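Local coordinates for protein glycoside hydrolase family 61 (Trichoderma reesei QM6a, PDB 5O2X) that is a copper-dependent lytic polysaccharide monooxygenase that, as in other AA9 enzymes, probably cleaves cellulose chains by oxidation, at residues Q78-W84 with L133-N138; H86-I90 with W128-L133. The contacts are given in a common frame with arbitrary orientation. Where two conformers were deposited one is given. Numbering follows the deposited sequence.

Contact 1: Q78-W84 with L133-N138; sequences QWVPVPW and LISNNN. With NAG (2-acetamido-2-deoxy-beta-D-glucopyranose), chain C; MAN (alpha-D-mannopyranose), chain M.
N138 is the hub of this contact, with 121 Å² of its surface covered. Q78-V80 end a β-strand, and the turn beyond has cis peptides before both P81 and P83. Helix 129-135 ends and the chain turns back through N136, the centre of an inverse gamma turn. N137 and N138 take left-handed backbone angles (51/44 and 69/36). The CA register pairs W79 with N138 (5.4 Å) and P83 with I134 (5.9 Å).

N138 pairs with W79 in the manner of a strand, but its side-chain amide replaces a backbone NH. N138 O accepts from W79 N (2.9 Å). With chi1 -101° and chi2 35°, N138 ND2 donates to W79 O (3.0 Å) and weakly to P81 O (3.0 Å), while N138 OD1 accepts from W84 N (2.9 Å). Q78 (t, chi2 72°) folds so that Q78 NE2 donates to N137 O (2.9 Å).

L133 (chi1 t, chi2 off-rotamer at 145°) packs between W79 and W84: W79 CD1 lies 3.6 Å from L133 CD1, and W84 CB 3.6 Å from L133 CD2. I134 (m, t) brings CD1 to 3.2 Å from W84 O, and CG2 to 4.2 Å from P83 CB. W79 NE1 hydrogen-bonds to H157 NE2.

N137 ND2 is bonded to NAG C1 (1.5 Å). N137 ND2 also donates to MAN O2 of a separate mannose, chain M (2.9 Å); that O2 donates to Q78 OE1 (2.7 Å). N138 thus serves the turn with the two cis prolines, while N137 carries the N-linked sugar, which lies against V80 and V82.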
loop_
_atom_site.group_PDB
_atom_site.type_symbol
_atom_site.label_atom_id
_atom_site.label_comp_id
_atom_site.label_asym_id
_atom_site.label_seq_id
_atom_site.Cartn_x
_atom_site.Cartn_y
_atom_site.Cartn_z
ATOM N N GLN A 78 4.079 -1.230 9.120
ATOM C CA GLN A 78 4.304 -2.409 9.973
ATOM C C GLN A 78 3.202 -3.428 9.755
ATOM O O GLN A 78 2.054 -3.193 10.161
ATOM C CB GLN A 78 4.332 -1.989 11.424
ATOM C CG GLN A 78 4.523 -3.154 12.411
ATOM C CD GLN A 78 5.932 -3.682 12.342
ATOM O OE1 GLN A 78 6.880 -2.982 12.745
ATOM N NE2 GLN A 78 6.107 -4.895 11.808
ATOM N N TRP A 79 3.541 -4.558 9.137
ATOM C CA TRP A 79 2.603 -5.667 8.914
ATOM C C TRP A 79 2.663 -6.653 10.085
ATOM O O TRP A 79 3.749 -6.912 10.632
ATOM C CB TRP A 79 2.949 -6.372 7.619
ATOM C CG TRP A 79 2.594 -5.613 6.382
ATOM C CD1 TRP A 79 3.314 -4.642 5.750
ATOM C CD2 TRP A 79 1.374 -5.751 5.622
ATOM N NE1 TRP A 79 2.620 -4.193 4.656
ATOM C CE2 TRP A 79 1.439 -4.863 4.548
ATOM C CE3 TRP A 79 0.248 -6.579 5.740
ATOM C CZ2 TRP A 79 0.414 -4.768 3.605
ATOM C CZ3 TRP A 79 -0.752 -6.495 4.815
ATOM C CH2 TRP A 79 -0.678 -5.596 3.745
ATOM N N VAL A 80 1.524 -7.236 10.369
ATOM C CA VAL A 80 1.399 -8.330 11.325
ATOM C C VAL A 80 0.449 -9.384 10.763
ATOM O O VAL A 80 -0.432 -9.063 9.961
ATOM C CB VAL A 80 0.864 -7.810 12.685
ATOM C CG1 VAL A 80 1.859 -6.883 13.330
ATOM C CG2 VAL A 80 -0.492 -7.163 12.578
ATOM N N PRO A 81 0.578 -10.652 11.182
ATOM C CA PRO A 81 1.564 -11.166 12.110
ATOM C C PRO A 81 2.954 -11.336 11.468
ATOM O O PRO A 81 3.109 -11.423 10.259
ATOM C CB PRO A 81 1.003 -12.542 12.489
ATOM C CG PRO A 81 0.308 -12.979 11.230
ATOM C CD PRO A 81 -0.341 -11.708 10.731
ATOM N N VAL A 82 3.960 -11.402 12.323
ATOM C CA VAL A 82 5.321 -11.657 11.912
ATOM C C VAL A 82 5.537 -13.169 11.825
ATOM O O VAL A 82 5.273 -13.864 12.832
ATOM C CB VAL A 82 6.312 -11.039 12.902
ATOM C CG1 VAL A 82 7.749 -11.376 12.549
ATOM C CG2 VAL A 82 6.137 -9.539 13.026
ATOM N N PRO A 83 6.014 -13.724 10.710
ATOM C CA PRO A 83 6.387 -13.105 9.478
ATOM C C PRO A 83 5.237 -13.088 8.478
ATOM O O PRO A 83 4.397 -13.974 8.412
ATOM C CB PRO A 83 7.477 -14.023 8.946
ATOM C CG PRO A 83 7.039 -15.392 9.386
ATOM C CD PRO A 83 6.442 -15.156 10.740
ATOM N N TRP A 84 5.305 -12.126 7.548
ATOM C CA TRP A 84 4.491 -12.186 6.342
ATOM C C TRP A 84 4.823 -13.502 5.617
ATOM O O TRP A 84 5.985 -13.851 5.499
ATOM C CB TRP A 84 4.848 -10.991 5.437
ATOM C CG TRP A 84 4.125 -11.043 4.125
ATOM C CD1 TRP A 84 4.622 -11.471 2.934
ATOM C CD2 TRP A 84 2.747 -10.754 3.902
ATOM N NE1 TRP A 84 3.653 -11.484 1.969
ATOM C CE2 TRP A 84 2.489 -11.024 2.546
ATOM C CE3 TRP A 84 1.700 -10.263 4.703
ATOM C CZ2 TRP A 84 1.210 -10.860 1.994
ATOM C CZ3 TRP A 84 0.470 -10.087 4.135
ATOM C CH2 TRP A 84 0.226 -10.392 2.820
ATOM N N LEU A 133 10.839 -7.238 3.126
ATOM C CA LEU A 133 9.907 -6.899 4.188
ATOM C C LEU A 133 10.053 -7.875 5.352
ATOM O O LEU A 133 10.107 -7.462 6.533
ATOM C CB LEU A 133 8.476 -6.894 3.618
ATOM C CG LEU A 133 7.346 -6.700 4.618
ATOM C CD1 LEU A 133 6.226 -5.889 3.991
ATOM C CD2 LEU A 133 6.803 -8.022 5.107
ATOM N N ILE A 134 10.120 -9.172 5.074
ATOM C CA ILE A 134 10.234 -10.187 6.143
ATOM C C ILE A 134 11.536 -9.954 6.917
ATOM O O ILE A 134 11.558 -10.001 8.154
ATOM C CB ILE A 134 10.179 -11.590 5.549
ATOM C CG1 ILE A 134 8.766 -11.863 5.011
ATOM C CG2 ILE A 134 10.589 -12.645 6.556
ATOM C CD1 ILE A 134 8.684 -13.022 4.020
ATOM N N SER A 135 12.640 -9.712 6.201
ATOM C CA SER A 135 13.924 -9.525 6.861
ATOM C C SER A 135 13.928 -8.329 7.796
ATOM O O SER A 135 14.556 -8.365 8.836
ATOM C CB SER A 135 14.984 -9.351 5.771
ATOM O OG SER A 135 16.238 -9.121 6.388
ATOM N N ASN A 136 13.220 -7.266 7.427
ATOM C CA ASN A 136 13.174 -6.043 8.218
ATOM C C ASN A 136 12.010 -6.019 9.190
ATOM O O ASN A 136 11.306 -5.031 9.354
ATOM C CB ASN A 136 13.144 -4.834 7.259
ATOM C CG ASN A 136 14.451 -4.687 6.493
ATOM O OD1 ASN A 136 14.425 -4.471 5.239
ATOM N ND2 ASN A 136 15.521 -4.770 7.152
ATOM N N ASN A 137 11.826 -7.160 9.881
ATOM C CA ASN A 137 10.771 -7.303 10.883
ATOM C C ASN A 137 9.410 -6.873 10.351
ATOM O O ASN A 137 8.628 -6.231 11.067
ATOM C CB ASN A 137 11.072 -6.628 12.222
ATOM C CG ASN A 137 10.144 -7.139 13.307
ATOM O OD1 ASN A 137 9.878 -8.350 13.373
ATOM N ND2 ASN A 137 9.659 -6.253 14.161
ATOM N N ASN A 138 9.086 -7.298 9.121
ATOM C CA ASN A 138 7.767 -7.104 8.581
ATOM C C ASN A 138 7.425 -5.649 8.278
ATOM O O ASN A 138 6.288 -5.212 8.411
ATOM C CB ASN A 138 6.659 -7.746 9.465
ATOM C CG ASN A 138 6.155 -9.061 8.959
ATOM O OD1 ASN A 138 6.904 -9.871 8.383
ATOM N ND2 ASN A 138 4.862 -9.280 9.159
HETATM C C1 NAG C . 8.703 -6.609 15.206
HETATM C C2 NAG C . 9.025 -6.020 16.547
HETATM C C3 NAG C . 7.974 -6.507 17.542
HETATM C C4 NAG C . 6.582 -6.170 17.091
HETATM C C5 NAG C . 6.353 -6.600 15.650
HETATM C C6 NAG C . 5.097 -6.017 15.075
HETATM C C7 NAG C . 11.165 -5.571 17.613
HETATM C C8 NAG C . 12.505 -6.118 17.991
HETATM N N2 NAG C . 10.352 -6.399 16.966
HETATM O O3 NAG C . 8.199 -5.972 18.856
HETATM O O4 NAG C . 5.591 -6.802 17.926
HETATM O O5 NAG C . 7.435 -6.107 14.804
HETATM O O6 NAG C . 5.071 -4.603 15.188
HETATM O O7 NAG C . 10.841 -4.397 17.859
HETATM C C1 MAN M . 11.187 -2.791 12.441
HETATM C C2 MAN M . 10.105 -2.245 13.331
HETATM C C3 MAN M . 10.689 -1.484 14.501
HETATM C C4 MAN M . 11.728 -2.291 15.235
HETATM C C5 MAN M . 12.740 -2.868 14.251
HETATM C C6 MAN M . 13.696 -3.838 14.901
HETATM O O2 MAN M . 9.345 -3.363 13.800
HETATM O O3 MAN M . 9.652 -1.094 15.413
HETATM O O4 MAN M . 12.405 -1.434 16.165
HETATM O O5 MAN M . 12.114 -3.556 13.173
HETATM O O6 MAN M . 14.730 -4.218 13.992
#

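Contact 2: H86-I90 with W128-L133; sequences HPGPI and WASDVL. With CU (copper (II) ion), chain S; MAN (alpha-D-mannopyranose), chain L.
I90, W128 and S130 have the largest buried areas here. Segment 86-90 is an extended loop that runs over the first turn of helix 129-135. P89 faces A129 (CA-CA 5.1 Å) and G88 faces S130 (5.5 Å).

S130 (p) and G88 hydrogen-bond reciprocally. G88 N donates to S130 OG (3.0 Å), and S130 N donates to G88 O (3.0 Å). G88 has phi/psi 166/-178, where a CB would be jammed against the carbonyl O of P87, which by itself calls for glycine; it would also clash with P89 CD. Water 1 bridges S130 OG (2.7 Å), H86 O (3.2 Å) and, weakly, D131 OD1 (2.8 Å).

W128 (m) is the N-cap residue, and W128 N donates to D131 OD2 (2.8 Å). Its indole lies obliquely by P87 and P89, with W128 CD1 3.9 Å from P87 CB and W128 CE3 4.1 Å from P89 CD. W128 NE1 hydrogen-bonds to P125 O.

The loop carries one arm of the histidine brace of the AA9 copper site. H86 NE2 binds copper at 1.9 Å, and waters 3 and 2 lie at 2.0 and 2.4 Å from the metal. The methylated N-terminal histidine Xaa1 and Y174 also belong to this site.

I90 (m, chi2 t) points to the helix. I90 CG1 lies 3.8 Å from A129 CB, and I90 CD1 3.8 Å from L133 CD1.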
loop_
_atom_site.group_PDB
_atom_site.type_symbol
_atom_site.label_atom_id
_atom_site.label_comp_id
_atom_site.label_asym_id
_atom_site.label_seq_id
_atom_site.Cartn_x
_atom_site.Cartn_y
_atom_site.Cartn_z
ATOM N N HIS A 86 4.137 -14.872 2.338
ATOM C CA HIS A 86 4.071 -15.152 0.910
ATOM C C HIS A 86 5.101 -14.377 0.062
ATOM O O HIS A 86 5.435 -13.256 0.375
ATOM C CB HIS A 86 2.708 -14.759 0.325
ATOM C CG HIS A 86 1.520 -15.306 1.058
ATOM N ND1 HIS A 86 1.351 -16.636 1.302
ATOM C CD2 HIS A 86 0.415 -14.698 1.537
ATOM C CE1 HIS A 86 0.159 -16.804 1.885
ATOM N NE2 HIS A 86 -0.429 -15.648 2.065
ATOM N N PRO A 87 5.508 -14.959 -1.070
ATOM C CA PRO A 87 6.388 -14.267 -2.022
ATOM C C PRO A 87 5.597 -13.342 -2.964
ATOM O O PRO A 87 4.571 -13.736 -3.507
ATOM C CB PRO A 87 6.969 -15.432 -2.831
ATOM C CG PRO A 87 5.866 -16.467 -2.847
ATOM C CD PRO A 87 5.267 -16.364 -1.476
ATOM N N GLY A 88 6.133 -12.142 -3.163
ATOM C CA GLY A 88 5.616 -11.279 -4.190
ATOM C C GLY A 88 6.099 -9.850 -4.072
ATOM O O GLY A 88 6.894 -9.499 -3.194
ATOM N N PRO A 89 5.606 -8.998 -4.984
ATOM C CA PRO A 89 6.033 -7.602 -5.059
ATOM C C PRO A 89 5.305 -6.714 -4.060
ATOM O O PRO A 89 4.272 -7.076 -3.483
ATOM C CB PRO A 89 5.606 -7.219 -6.493
ATOM C CG PRO A 89 4.355 -8.015 -6.719
ATOM C CD PRO A 89 4.689 -9.360 -6.066
ATOM N N ILE A 90 5.870 -5.513 -3.901
ATOM C CA ILE A 90 5.305 -4.477 -3.037
ATOM C C ILE A 90 5.281 -3.181 -3.838
ATOM O O ILE A 90 6.278 -2.835 -4.507
ATOM C CB ILE A 90 6.138 -4.309 -1.743
ATOM C CG1 ILE A 90 6.039 -5.599 -0.926
ATOM C CG2 ILE A 90 5.638 -3.119 -0.932
ATOM C CD1 ILE A 90 6.939 -5.642 0.294
ATOM N N TRP A 128 12.114 -11.831 -3.476
ATOM C CA TRP A 128 11.118 -10.823 -3.824
ATOM C C TRP A 128 11.187 -9.663 -2.836
ATOM O O TRP A 128 11.717 -9.774 -1.732
ATOM C CB TRP A 128 9.702 -11.448 -3.806
ATOM C CG TRP A 128 9.504 -12.475 -4.846
ATOM C CD1 TRP A 128 9.924 -13.760 -4.814
ATOM C CD2 TRP A 128 8.912 -12.267 -6.139
ATOM N NE1 TRP A 128 9.575 -14.390 -5.979
ATOM C CE2 TRP A 128 8.968 -13.491 -6.812
ATOM C CE3 TRP A 128 8.317 -11.181 -6.774
ATOM C CZ2 TRP A 128 8.507 -13.635 -8.096
ATOM C CZ3 TRP A 128 7.848 -11.333 -8.049
ATOM C CH2 TRP A 128 7.936 -12.556 -8.700
ATOM N N ALA A 129 10.494 -8.574 -3.188
ATOM C CA ALA A 129 10.272 -7.510 -2.224
ATOM C C ALA A 129 9.780 -8.022 -0.882
ATOM O O ALA A 129 10.200 -7.551 0.169
ATOM C CB ALA A 129 9.282 -6.500 -2.781
ATOM N N SER A 130 8.849 -8.986 -0.928
ATOM C CA SER A 130 8.303 -9.542 0.315
ATOM C C SER A 130 9.404 -10.108 1.232
ATOM O O SER A 130 9.264 -10.031 2.447
ATOM C CB SER A 130 7.320 -10.672 -0.047
ATOM O OG SER A 130 7.937 -11.631 -0.862
ATOM N N ASP A 131 10.461 -10.697 0.668
ATOM C CA ASP A 131 11.556 -11.217 1.469
ATOM C C ASP A 131 12.315 -10.110 2.182
ATOM O O ASP A 131 12.810 -10.307 3.298
ATOM C CB ASP A 131 12.496 -12.045 0.616
ATOM C CG ASP A 131 11.791 -13.274 0.051
ATOM O OD1 ASP A 131 11.340 -14.101 0.897
ATOM O OD2 ASP A 131 11.681 -13.388 -1.168
ATOM N N VAL A 132 12.412 -8.937 1.553
ATOM C CA VAL A 132 13.034 -7.775 2.193
ATOM C C VAL A 132 12.151 -7.317 3.368
ATOM O O VAL A 132 12.644 -7.061 4.471
ATOM C CB VAL A 132 13.245 -6.655 1.178
ATOM C CG1 VAL A 132 13.865 -5.441 1.836
ATOM C CG2 VAL A 132 14.125 -7.137 0.034
ATOM N N LEU A 133 10.839 -7.238 3.126
ATOM C CA LEU A 133 9.907 -6.899 4.188
ATOM C C LEU A 133 10.053 -7.875 5.352
ATOM O O LEU A 133 10.107 -7.462 6.533
ATOM C CB LEU A 133 8.476 -6.894 3.618
ATOM C CG LEU A 133 7.346 -6.700 4.618
ATOM C CD1 LEU A 133 6.226 -5.889 3.991
ATOM C CD2 LEU A 133 6.803 -8.022 5.107
HETATM CU CU CU S . -2.102 -15.282 2.979
HETATM C C1 MAN L . 14.893 -0.146 -2.679
HETATM C C2 MAN L . 16.291 -0.130 -3.273
HETATM C C3 MAN L . 16.570 -1.390 -4.077
HETATM C C4 MAN L . 16.330 -2.629 -3.234
HETATM C C5 MAN L . 14.911 -2.565 -2.656
HETATM C C6 MAN L . 14.650 -3.686 -1.675
HETATM O O2 MAN L . 17.239 0.025 -2.214
HETATM O O3 MAN L . 17.915 -1.381 -4.597
HETATM O O4 MAN L . 16.418 -3.826 -3.987
HETATM O O5 MAN L . 14.704 -1.343 -1.933
HETATM O O6 MAN L . 15.585 -3.688 -0.581
HETATM O O HOH W 1 8.624 -13.847 0.481
HETATM O O HOH W 2 -1.598 -16.873 4.714
HETATM O O HOH W 3 -2.988 -16.451 1.562
#

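Overall arrangement
From the N terminus, strand 74-80 runs into the 78-84 turn, the first half of contact 1. The chain then enters segment 86-90, the first half of contact 2, and continues through strands 90-96 and 110-121 to helix 129-135. Contact 2 closes the inner loop, with 37 residues between its segments. Contact 1 encloses it as the outer loop, with 48 between. The two do not cross. They share L133, and W84 CD1 packs on S130 CB at 4.1 Å. The helix start meets segment 86-90, which carries the copper ligand H86. Its last turn and the residues after it meet the end of strand 74-80 and the turn that follows. Together the contacts link the two sheets along one short helix.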